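Local atomic coordinates of phosphate-specific transport system accessory protein PhoU homolog (Pseudomonas aeruginosa, PDB entry 4Q25), a protein that probably takes part in the regulation of phosphate uptake, acting as a cytoplasmic homodimer. Residues K164-D167 and R168-K171; Q61-Q64 and M65-I69; E176-T179 and Y180-E183; P185-I188 and S189-L192. All blocks are in the same frame, centred on the assembly; numbering follows the deposited sequence.

All four contacts are local, between neighbouring turns of an all-helical chain. Contacts 1 and 3 sit one after the other on helix 153-183, their centres about 18 Å apart and their nearest atoms about 5 Å. Contact 4 opens the following helix, 188-220, and packs directly on contact 3: centres lie about 9 Å apart, and Met181 CG comes within 3.5 Å of Val191 CG1. Both of these also touch the second subunit, and contact 1 reaches it through Tyr170. Contact 2 stands apart on helix 59-78, in the other PhoU domain and across the chain's centre from contact 1, about 30 Å away between centres.

Contact 1 of 4, residues K164-D167 and R168-K171; sequences KTVD and REYK
Glu169 lays its side chain obliquely across Val166, with Glu169 OE1 coming to 4.2 Å from Val166 CG2. Glu169 CG stands beside the backbone N (chi1 -70°), 3.2 Å from Thr165 O, and the chain then runs out straight so that the carboxylate reaches helix 127-149. There OE1 is bonded to Gln136 and OE2 to His132, while the Val166 methyls press on Val137 and Met140 of the same helix. Tyr170 takes another course: Tyr170 CB rests 3.5 Å from Asp167 O, and the ring leads away to helix 188-220 and to Trp196 of the second subunit. Lys171 also starts beside its backbone N, with Lys171 CG 3.5 Å from Asp167 O. Beneath these side chains run four i to i+4 backbone bonds of helix 153-183, the straightest from Glu169 N to Thr165 O at 2.9 Å. The chemistry is thus divided: the backbone carbonyls of 164-167 are each satisfied by an amide of the next turn, and the Glu169 carboxylate, gripped at both oxygens, is fixed in place by helix 127-149 and ties the two helices together.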
loop_
_atom_site.group_PDB
_atom_site.type_symbol
_atom_site.label_atom_id
_atom_site.label_comp_id
_atom_site.label_asym_id
_atom_site.label_seq_id
_atom_site.Cartn_x
_atom_site.Cartn_y
_atom_site.Cartn_z
ATOM N N LYS A 164 5.604 -14.757 7.584
ATOM C CA LYS A 164 5.823 -14.633 9.023
ATOM C C LYS A 164 7.303 -14.493 9.326
ATOM O O LYS A 164 7.708 -13.665 10.154
ATOM C CB LYS A 164 5.265 -15.847 9.777
ATOM C CG LYS A 164 3.803 -15.693 10.146
ATOM C CD LYS A 164 3.650 -14.733 11.323
ATOM C CE LYS A 164 2.199 -14.524 11.748
ATOM N NZ LYS A 164 1.527 -15.792 12.151
ATOM N N THR A 165 8.117 -15.302 8.658
ATOM C CA THR A 165 9.528 -15.334 9.011
ATOM C C THR A 165 10.193 -14.077 8.449
ATOM O O THR A 165 11.115 -13.556 9.042
ATOM C CB THR A 165 10.260 -16.627 8.615
ATOM O OG1 THR A 165 10.167 -16.821 7.209
ATOM C CG2 THR A 165 9.716 -17.840 9.343
ATOM N N VAL A 166 9.672 -13.548 7.344
ATOM C CA VAL A 166 10.216 -12.331 6.781
ATOM C C VAL A 166 9.916 -11.148 7.704
ATOM O O VAL A 166 10.828 -10.388 8.040
ATOM C CB VAL A 166 9.727 -12.085 5.346
ATOM C CG1 VAL A 166 9.831 -10.623 5.001
ATOM C CG2 VAL A 166 10.530 -12.901 4.356
ATOM N N ASP A 167 8.663 -10.993 8.131
ATOM C CA ASP A 167 8.324 -9.900 9.054
ATOM C C ASP A 167 9.150 -10.014 10.342
ATOM O O ASP A 167 9.517 -9.008 10.948
ATOM C CB ASP A 167 6.821 -9.860 9.368
ATOM C CG ASP A 167 5.942 -9.680 8.108
ATOM O OD1 ASP A 167 6.429 -9.189 7.063
ATOM O OD2 ASP A 167 4.739 -10.040 8.143
ATOM N N ARG A 168 9.448 -11.246 10.736
ATOM C CA ARG A 168 10.255 -11.509 11.917
ATOM C C ARG A 168 11.693 -11.024 11.719
ATOM O O ARG A 168 12.257 -10.343 12.580
ATOM C CB ARG A 168 10.262 -13.011 12.238
ATOM C CG ARG A 168 10.639 -13.307 13.668
ATOM C CD ARG A 168 11.095 -14.751 13.880
ATOM N NE ARG A 168 11.824 -14.874 15.149
ATOM C CZ ARG A 168 12.265 -16.018 15.667
ATOM N NH1 ARG A 168 12.066 -17.168 15.038
ATOM N NH2 ARG A 168 12.917 -16.007 16.823
ATOM N N GLU A 169 12.288 -11.391 10.595
ATOM C CA GLU A 169 13.601 -10.883 10.212
ATOM C C GLU A 169 13.667 -9.341 10.138
ATOM O O GLU A 169 14.664 -8.725 10.524
ATOM C CB GLU A 169 13.969 -11.436 8.845
ATOM C CG GLU A 169 14.271 -12.918 8.832
ATOM C CD GLU A 169 14.573 -13.405 7.460
ATOM O OE1 GLU A 169 14.159 -12.756 6.458
ATOM O OE2 GLU A 169 15.246 -14.439 7.371
ATOM N N TYR A 170 12.606 -8.727 9.637
ATOM C CA TYR A 170 12.540 -7.293 9.565
ATOM C C TYR A 170 12.622 -6.675 10.975
ATOM O O TYR A 170 13.391 -5.740 11.200
ATOM C CB TYR A 170 11.279 -6.818 8.827
ATOM C CG TYR A 170 11.040 -5.335 9.008
ATOM C CD1 TYR A 170 11.763 -4.406 8.277
ATOM C CD2 TYR A 170 10.139 -4.860 9.965
ATOM C CE1 TYR A 170 11.595 -3.044 8.475
ATOM C CE2 TYR A 170 9.943 -3.506 10.164
ATOM C CZ TYR A 170 10.675 -2.596 9.414
ATOM O OH TYR A 170 10.502 -1.250 9.597
ATOM N N LYS A 171 11.849 -7.193 11.924
ATOM C CA LYS A 171 11.824 -6.612 13.272
ATOM C C LYS A 171 13.167 -6.762 13.987
ATOM O O LYS A 171 13.547 -5.869 14.736
ATOM C CB LYS A 171 10.683 -7.191 14.111
ATOM C CG LYS A 171 9.305 -6.789 13.606
ATOM C CD LYS A 171 8.174 -7.326 14.480
ATOM C CE LYS A 171 6.873 -6.605 14.164
ATOM N NZ LYS A 171 5.739 -7.026 15.044
#

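Contact 2 of 4, residues Q61-Q64 and M65-I69; sequences QINQ and MERNI
Gln64 bridges two residues of the next turn with the two ends of its amide. Gln64 OE1 accepts from Arg67 NH1 at 2.8 Å, and Gln64 NE2 donates to Asn68 OD1 at 3.0 Å. The bridge works because CG lies opposite the backbone N and the chain then kinks (chi2 51°), folding the amide back along the helix axis. Each donor group keeps its partner close to its own plane, yet each approaches well above the plane of the carbonyl it binds, so neither bond uses a lone pair squarely; the Gln64 amide is turned 51° against both the guanidinium and the Asn68 amide.

This is side-chain bonding on the exposed side of helix 59-78, one of the helices of the PhoU helix bundle. The helix's other sides meet helices 15-45 and 84-120: Ile62 packs on Met29 and Val33, and Ile69 on Ile93 and Val97.

Van der Waals contact comes next. The Arg67 guanidinium carries Asn63 CB over one face, with Arg67 NH2 3.3 Å from that carbon, and the Asn63 amide lies only 22° from its plane. The polar end of Asn63 goes elsewhere, its ND2 bonding Glu101.

Backbone bonds complete the set. Met65 N reaches Gln61 O at 2.8 Å, and the next three amides follow the same i to i+4 pattern. Met65 CG also lies 3.3 Å from Gln61 O.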
loop_
_atom_site.group_PDB
_atom_site.type_symbol
_atom_site.label_atom_id
_atom_site.label_comp_id
_atom_site.label_asym_id
_atom_site.label_seq_id
_atom_site.Cartn_x
_atom_site.Cartn_y
_atom_site.Cartn_z
ATOM N N GLN A 61 5.461 1.931 -17.113
ATOM C CA GLN A 61 5.009 0.811 -17.932
ATOM C C GLN A 61 4.180 -0.164 -17.107
ATOM O O GLN A 61 3.199 -0.720 -17.575
ATOM C CB GLN A 61 6.223 0.081 -18.492
ATOM C CG GLN A 61 5.884 -1.055 -19.430
ATOM C CD GLN A 61 7.102 -1.760 -19.964
ATOM O OE1 GLN A 61 8.242 -1.318 -19.780
ATOM N NE2 GLN A 61 6.872 -2.873 -20.626
ATOM N N ILE A 62 4.601 -0.362 -15.865
ATOM C CA ILE A 62 3.910 -1.231 -14.929
ATOM C C ILE A 62 2.519 -0.705 -14.580
ATOM O O ILE A 62 1.566 -1.475 -14.553
ATOM C CB ILE A 62 4.781 -1.463 -13.686
ATOM C CG1 ILE A 62 6.055 -2.166 -14.155
ATOM C CG2 ILE A 62 4.054 -2.270 -12.606
ATOM C CD1 ILE A 62 6.885 -2.766 -13.062
ATOM N N ASN A 63 2.404 0.594 -14.344
ATOM C CA ASN A 63 1.118 1.212 -14.091
ATOM C C ASN A 63 0.193 1.094 -15.311
ATOM O O ASN A 63 -1.007 0.875 -15.171
ATOM C CB ASN A 63 1.287 2.694 -13.696
ATOM C CG ASN A 63 1.856 2.868 -12.298
ATOM O OD1 ASN A 63 2.944 3.406 -12.125
ATOM N ND2 ASN A 63 1.128 2.403 -11.296
ATOM N N GLN A 64 0.759 1.242 -16.502
ATOM C CA GLN A 64 -0.023 1.136 -17.720
ATOM C C GLN A 64 -0.382 -0.332 -18.005
ATOM O O GLN A 64 -1.448 -0.610 -18.555
ATOM C CB GLN A 64 0.718 1.796 -18.904
ATOM C CG GLN A 64 -0.122 2.032 -20.159
ATOM C CD GLN A 64 -1.435 2.764 -19.890
ATOM O OE1 GLN A 64 -1.450 3.866 -19.337
ATOM N NE2 GLN A 64 -2.551 2.143 -20.277
ATOM N N MET A 65 0.465 -1.279 -17.610
ATOM C CA MET A 65 0.058 -2.695 -17.694
ATOM C C MET A 65 -1.111 -2.977 -16.782
ATOM O O MET A 65 -2.016 -3.724 -17.134
ATOM C CB MET A 65 1.188 -3.653 -17.344
ATOM C CG MET A 65 2.231 -3.790 -18.432
ATOM S SD MET A 65 3.636 -4.779 -17.899
ATOM C CE MET A 65 3.198 -6.345 -18.656
ATOM N N GLU A 66 -1.108 -2.393 -15.601
ATOM C CA GLU A 66 -2.184 -2.665 -14.652
ATOM C C GLU A 66 -3.520 -2.151 -15.186
ATOM O O GLU A 66 -4.539 -2.810 -15.030
ATOM C CB GLU A 66 -1.895 -2.026 -13.299
ATOM C CG GLU A 66 -3.010 -2.201 -12.271
ATOM C CD GLU A 66 -3.399 -0.873 -11.662
ATOM O OE1 GLU A 66 -3.074 -0.637 -10.469
ATOM O OE2 GLU A 66 -3.989 -0.049 -12.403
ATOM N N ARG A 67 -3.495 -0.965 -15.783
ATOM C CA ARG A 67 -4.671 -0.375 -16.412
ATOM C C ARG A 67 -5.175 -1.225 -17.557
ATOM O O ARG A 67 -6.381 -1.453 -17.679
ATOM C CB ARG A 67 -4.362 1.017 -16.943
ATOM C CG ARG A 67 -4.144 2.039 -15.842
ATOM C CD ARG A 67 -3.551 3.325 -16.400
ATOM N NE ARG A 67 -2.784 4.010 -15.359
ATOM C CZ ARG A 67 -1.535 4.447 -15.490
ATOM N NH1 ARG A 67 -0.898 4.343 -16.650
ATOM N NH2 ARG A 67 -0.941 5.035 -14.461
ATOM N N ASN A 68 -4.252 -1.703 -18.385
ATOM C CA ASN A 68 -4.627 -2.560 -19.517
ATOM C C ASN A 68 -5.254 -3.873 -19.089
ATOM O O ASN A 68 -6.162 -4.369 -19.732
ATOM C CB ASN A 68 -3.434 -2.811 -20.442
ATOM C CG ASN A 68 -2.949 -1.543 -21.100
ATOM O OD1 ASN A 68 -3.657 -0.562 -21.131
ATOM N ND2 ASN A 68 -1.722 -1.545 -21.575
ATOM N N ILE A 69 -4.781 -4.429 -17.994
ATOM C CA ILE A 69 -5.322 -5.686 -17.499
ATOM C C ILE A 69 -6.690 -5.451 -16.862
ATOM O O ILE A 69 -7.562 -6.288 -16.967
ATOM C CB ILE A 69 -4.350 -6.329 -16.494
ATOM C CG1 ILE A 69 -3.055 -6.767 -17.210
ATOM C CG2 ILE A 69 -4.975 -7.510 -15.783
ATOM C CD1 ILE A 69 -1.996 -7.415 -16.300
#

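Contact 3 of 4, residues E176-T179 and Y180-E183; sequences ELVT and YMME
Tyr180 meets the preceding turn with the root of its side chain and not with its ring. Tyr180 CB sits 3.3 Å from Glu176 O, while CG, placed opposite the backbone N (chi1 -178°), carries the ring away from residues 176-179 to pack on Pro124 and Arg125 of the loop before helix 127-149. The other flat group, the Glu176 carboxylate, makes no close approach to residues 180-183; its side chain touches Arg125 as well.

The place is the last two turns of helix 153-183, one of the long helices of the PhoU bundle, and the backbone bonding slackens as the helix runs out. Tyr180 N to Glu176 O and Met181 N to Leu177 O, the latter 2.9 Å, are regular i to i+4 bonds. Met182 N then divides itself between Val178 O at 3.2 Å and a weak bond to Thr179 O, and Glu183 N reaches the same Thr179 O only weakly, at 3.3 Å. The Thr179 hydroxyl turns back toward the Arg175 and Glu176 carbonyls of the preceding turn.

The apolar side chains pack on the neighbouring helices. Leu177 faces helix 188-220, touching Ile194 and Leu198, while Val178 and Met181 both pack on Leu192 of the second subunit, and Met182 on Ile188 of that subunit. Met181 crosses Val178 obliquely, and a bend at its last torsion (chi3 -70°) swings Met181 CE back to 3.8 Å from Val178 CA and 4.0 Å from Val178 CG2.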
loop_
_atom_site.group_PDB
_atom_site.type_symbol
_atom_site.label_atom_id
_atom_site.label_comp_id
_atom_site.label_asym_id
_atom_site.label_seq_id
_atom_site.Cartn_x
_atom_site.Cartn_y
_atom_site.Cartn_z
ATOM N N GLU A 176 18.579 -4.160 15.524
ATOM C CA GLU A 176 20.017 -3.962 15.275
ATOM C C GLU A 176 20.292 -2.508 14.869
ATOM O O GLU A 176 21.165 -1.833 15.432
ATOM C CB GLU A 176 20.476 -4.917 14.171
ATOM C CG GLU A 176 21.978 -4.976 13.970
ATOM C CD GLU A 176 22.656 -5.679 15.120
ATOM O OE1 GLU A 176 22.120 -6.715 15.587
ATOM O OE2 GLU A 176 23.724 -5.200 15.551
ATOM N N LEU A 177 19.499 -2.022 13.916
ATOM C CA LEU A 177 19.729 -0.715 13.309
ATOM C C LEU A 177 19.348 0.455 14.200
ATOM O O LEU A 177 20.093 1.433 14.272
ATOM C CB LEU A 177 19.041 -0.638 11.946
ATOM C CG LEU A 177 19.589 -1.661 10.940
ATOM C CD1 LEU A 177 18.695 -1.789 9.721
ATOM C CD2 LEU A 177 20.984 -1.277 10.506
ATOM N N VAL A 178 18.223 0.383 14.894
ATOM C CA VAL A 178 17.869 1.458 15.846
ATOM C C VAL A 178 18.954 1.575 16.952
ATOM O O VAL A 178 19.532 2.643 17.149
ATOM C CB VAL A 178 16.447 1.294 16.427
ATOM C CG1 VAL A 178 16.174 2.282 17.565
ATOM C CG2 VAL A 178 15.405 1.518 15.334
ATOM N N THR A 179 19.301 0.465 17.602
ATOM C CA THR A 179 20.281 0.514 18.699
ATOM C C THR A 179 21.609 1.019 18.155
ATOM O O THR A 179 22.317 1.785 18.819
ATOM C CB THR A 179 20.446 -0.844 19.433
ATOM O OG1 THR A 179 20.898 -1.835 18.523
ATOM C CG2 THR A 179 19.099 -1.335 19.997
ATOM N N TYR A 180 21.933 0.649 16.914
ATOM C CA TYR A 180 23.143 1.183 16.298
ATOM C C TYR A 180 23.086 2.701 16.066
ATOM O O TYR A 180 24.077 3.393 16.306
ATOM C CB TYR A 180 23.504 0.479 15.003
ATOM C CG TYR A 180 24.777 1.038 14.466
ATOM C CD1 TYR A 180 26.006 0.528 14.853
ATOM C CD2 TYR A 180 24.765 2.115 13.598
ATOM C CE1 TYR A 180 27.188 1.049 14.365
ATOM C CE2 TYR A 180 25.940 2.655 13.142
ATOM C CZ TYR A 180 27.143 2.123 13.532
ATOM O OH TYR A 180 28.292 2.688 13.043
ATOM N N MET A 181 21.939 3.215 15.611
ATOM C CA MET A 181 21.767 4.674 15.441
ATOM C C MET A 181 22.045 5.433 16.735
ATOM O O MET A 181 22.566 6.544 16.704
ATOM C CB MET A 181 20.361 5.053 14.992
ATOM C CG MET A 181 20.135 4.799 13.527
ATOM S SD MET A 181 18.645 5.563 12.886
ATOM C CE MET A 181 17.393 4.548 13.685
ATOM N N MET A 182 21.687 4.838 17.861
ATOM C CA MET A 182 21.823 5.515 19.145
ATOM C C MET A 182 23.288 5.565 19.568
ATOM O O MET A 182 23.713 6.502 20.193
ATOM C CB MET A 182 20.956 4.826 20.176
ATOM C CG MET A 182 19.492 4.794 19.758
ATOM S SD MET A 182 18.427 4.174 21.052
ATOM C CE MET A 182 18.730 5.459 22.277
ATOM N N GLU A 183 24.055 4.576 19.138
ATOM C CA GLU A 183 25.478 4.522 19.369
ATOM C C GLU A 183 26.249 5.459 18.434
ATOM O O GLU A 183 27.258 6.030 18.839
ATOM C CB GLU A 183 25.963 3.087 19.182
ATOM C CG GLU A 183 27.477 2.887 19.192
ATOM C CD GLU A 183 27.921 1.524 18.656
ATOM O OE1 GLU A 183 27.054 0.724 18.253
ATOM O OE2 GLU A 183 29.146 1.242 18.620
#

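Contact 4 of 4, residues P185-I188 and S189-L192; sequences PRAI and SRVL
Val191 N donates to Ala187 O at 2.8 Å, nearly straight at 169°, and Leu192 N does the same to Ile188 O at 2.8 Å. These two bonds set the opening of helix 188-220, just after the short 3-10 turn 185-187. A water molecule stitches the turn to the helix. It donates a hydrogen bond to Arg186 O at 2.9 Å and accepts from Arg190 twice, from the backbone N at 3.0 Å and from NE at 3.1 Å. The side chain of Arg190 can reach the same water as its backbone because it bends at chi3 (-73°), folding the guanidinium back over residues 186 and 187.

Arg190 NH2 then makes a weak bond to Arg186 O, 3.4 Å long, with that oxygen at the guanidinium edge. NH1 has its own partner, the carbonyl of Glu122. Arg186 O therefore accepts hydrogen bonds from both the water and Arg190, the latter weak, and the Arg190 guanidinium is probably fixed in rotation by the water at NE and the Glu122 carbonyl at NH1.

Over one face of the guanidinium lies Ala187 CB, 3.6 Å from Arg190 NH2. Farther along, Ile188 and Leu192 run side by side and point the same way, with CG2 of Ile188 3.7 Å from CD1 of Leu192, forming an apolar strip along the helix.

That strip lies against Met181 of helix 153-183 on one side and the second subunit on another, where Ile188 meets Ile188 of that subunit. Arg190 meanwhile covers Leu117 near the end of helix 84-120, and Ala187 rests on Pro124 of the loop that follows.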
loop_
_atom_site.group_PDB
_atom_site.type_symbol
_atom_site.label_atom_id
_atom_site.label_comp_id
_atom_site.label_asym_id
_atom_site.label_seq_id
_atom_site.Cartn_x
_atom_site.Cartn_y
_atom_site.Cartn_z
ATOM N N PRO A 185 25.165 8.485 16.181
ATOM C CA PRO A 185 24.179 9.405 15.661
ATOM C C PRO A 185 24.529 10.015 14.303
ATOM O O PRO A 185 23.609 10.337 13.560
ATOM C CB PRO A 185 24.106 10.486 16.739
ATOM C CG PRO A 185 24.449 9.791 17.964
ATOM C CD PRO A 185 25.506 8.810 17.572
ATOM N N ARG A 186 25.812 10.155 13.971
ATOM C CA ARG A 186 26.212 10.666 12.658
ATOM C C ARG A 186 25.698 9.799 11.493
ATOM O O ARG A 186 25.658 10.228 10.352
ATOM C CB ARG A 186 27.740 10.768 12.554
ATOM C CG ARG A 186 28.428 11.725 13.538
ATOM C CD ARG A 186 29.860 12.007 13.084
ATOM N NE ARG A 186 30.708 12.588 14.129
ATOM C CZ ARG A 186 31.512 11.901 14.948
ATOM N NH1 ARG A 186 31.604 10.566 14.879
ATOM N NH2 ARG A 186 32.234 12.561 15.852
ATOM N N ALA A 187 25.311 8.568 11.776
ATOM C CA ALA A 187 24.933 7.657 10.724
ATOM C C ALA A 187 23.413 7.550 10.542
ATOM O O ALA A 187 22.964 6.841 9.670
ATOM C CB ALA A 187 25.547 6.296 10.990
ATOM N N ILE A 188 22.646 8.307 11.317
ATOM C CA ILE A 188 21.198 8.221 11.325
ATOM C C ILE A 188 20.540 8.342 9.947
ATOM O O ILE A 188 19.683 7.541 9.560
ATOM C CB ILE A 188 20.621 9.281 12.279
ATOM C CG1 ILE A 188 20.784 8.802 13.735
ATOM C CG2 ILE A 188 19.162 9.585 11.942
ATOM C CD1 ILE A 188 20.567 9.878 14.780
ATOM N N SER A 189 20.943 9.351 9.196
ATOM C CA SER A 189 20.418 9.573 7.867
ATOM C C SER A 189 20.685 8.372 6.933
ATOM O O SER A 189 19.825 7.956 6.130
ATOM C CB SER A 189 21.045 10.840 7.322
ATOM O OG SER A 189 20.547 11.140 6.057
ATOM N N ARG A 190 21.864 7.778 7.057
ATOM C CA ARG A 190 22.189 6.639 6.231
ATOM C C ARG A 190 21.465 5.366 6.716
ATOM O O ARG A 190 20.921 4.612 5.906
ATOM C CB ARG A 190 23.693 6.447 6.151
ATOM C CG ARG A 190 24.373 7.485 5.286
ATOM C CD ARG A 190 25.885 7.435 5.443
ATOM N NE ARG A 190 26.307 7.980 6.732
ATOM C CZ ARG A 190 27.321 7.511 7.458
ATOM N NH1 ARG A 190 28.002 6.453 7.067
ATOM N NH2 ARG A 190 27.626 8.085 8.604
ATOM N N VAL A 191 21.400 5.163 8.023
ATOM C CA VAL A 191 20.685 4.016 8.568
ATOM C C VAL A 191 19.172 4.061 8.295
ATOM O O VAL A 191 18.565 3.042 8.004
ATOM C CB VAL A 191 20.962 3.866 10.076
ATOM C CG1 VAL A 191 20.101 2.787 10.690
ATOM C CG2 VAL A 191 22.413 3.491 10.289
ATOM N N LEU A 192 18.562 5.235 8.407
ATOM C CA LEU A 192 17.168 5.387 8.073
ATOM C C LEU A 192 16.898 4.969 6.664
ATOM O O LEU A 192 15.864 4.382 6.400
ATOM C CB LEU A 192 16.662 6.810 8.307
ATOM C CG LEU A 192 16.512 7.156 9.778
ATOM C CD1 LEU A 192 16.175 8.633 9.923
ATOM C CD2 LEU A 192 15.438 6.304 10.425
HETATM O O HOH W 1 24.059 9.572 8.042
#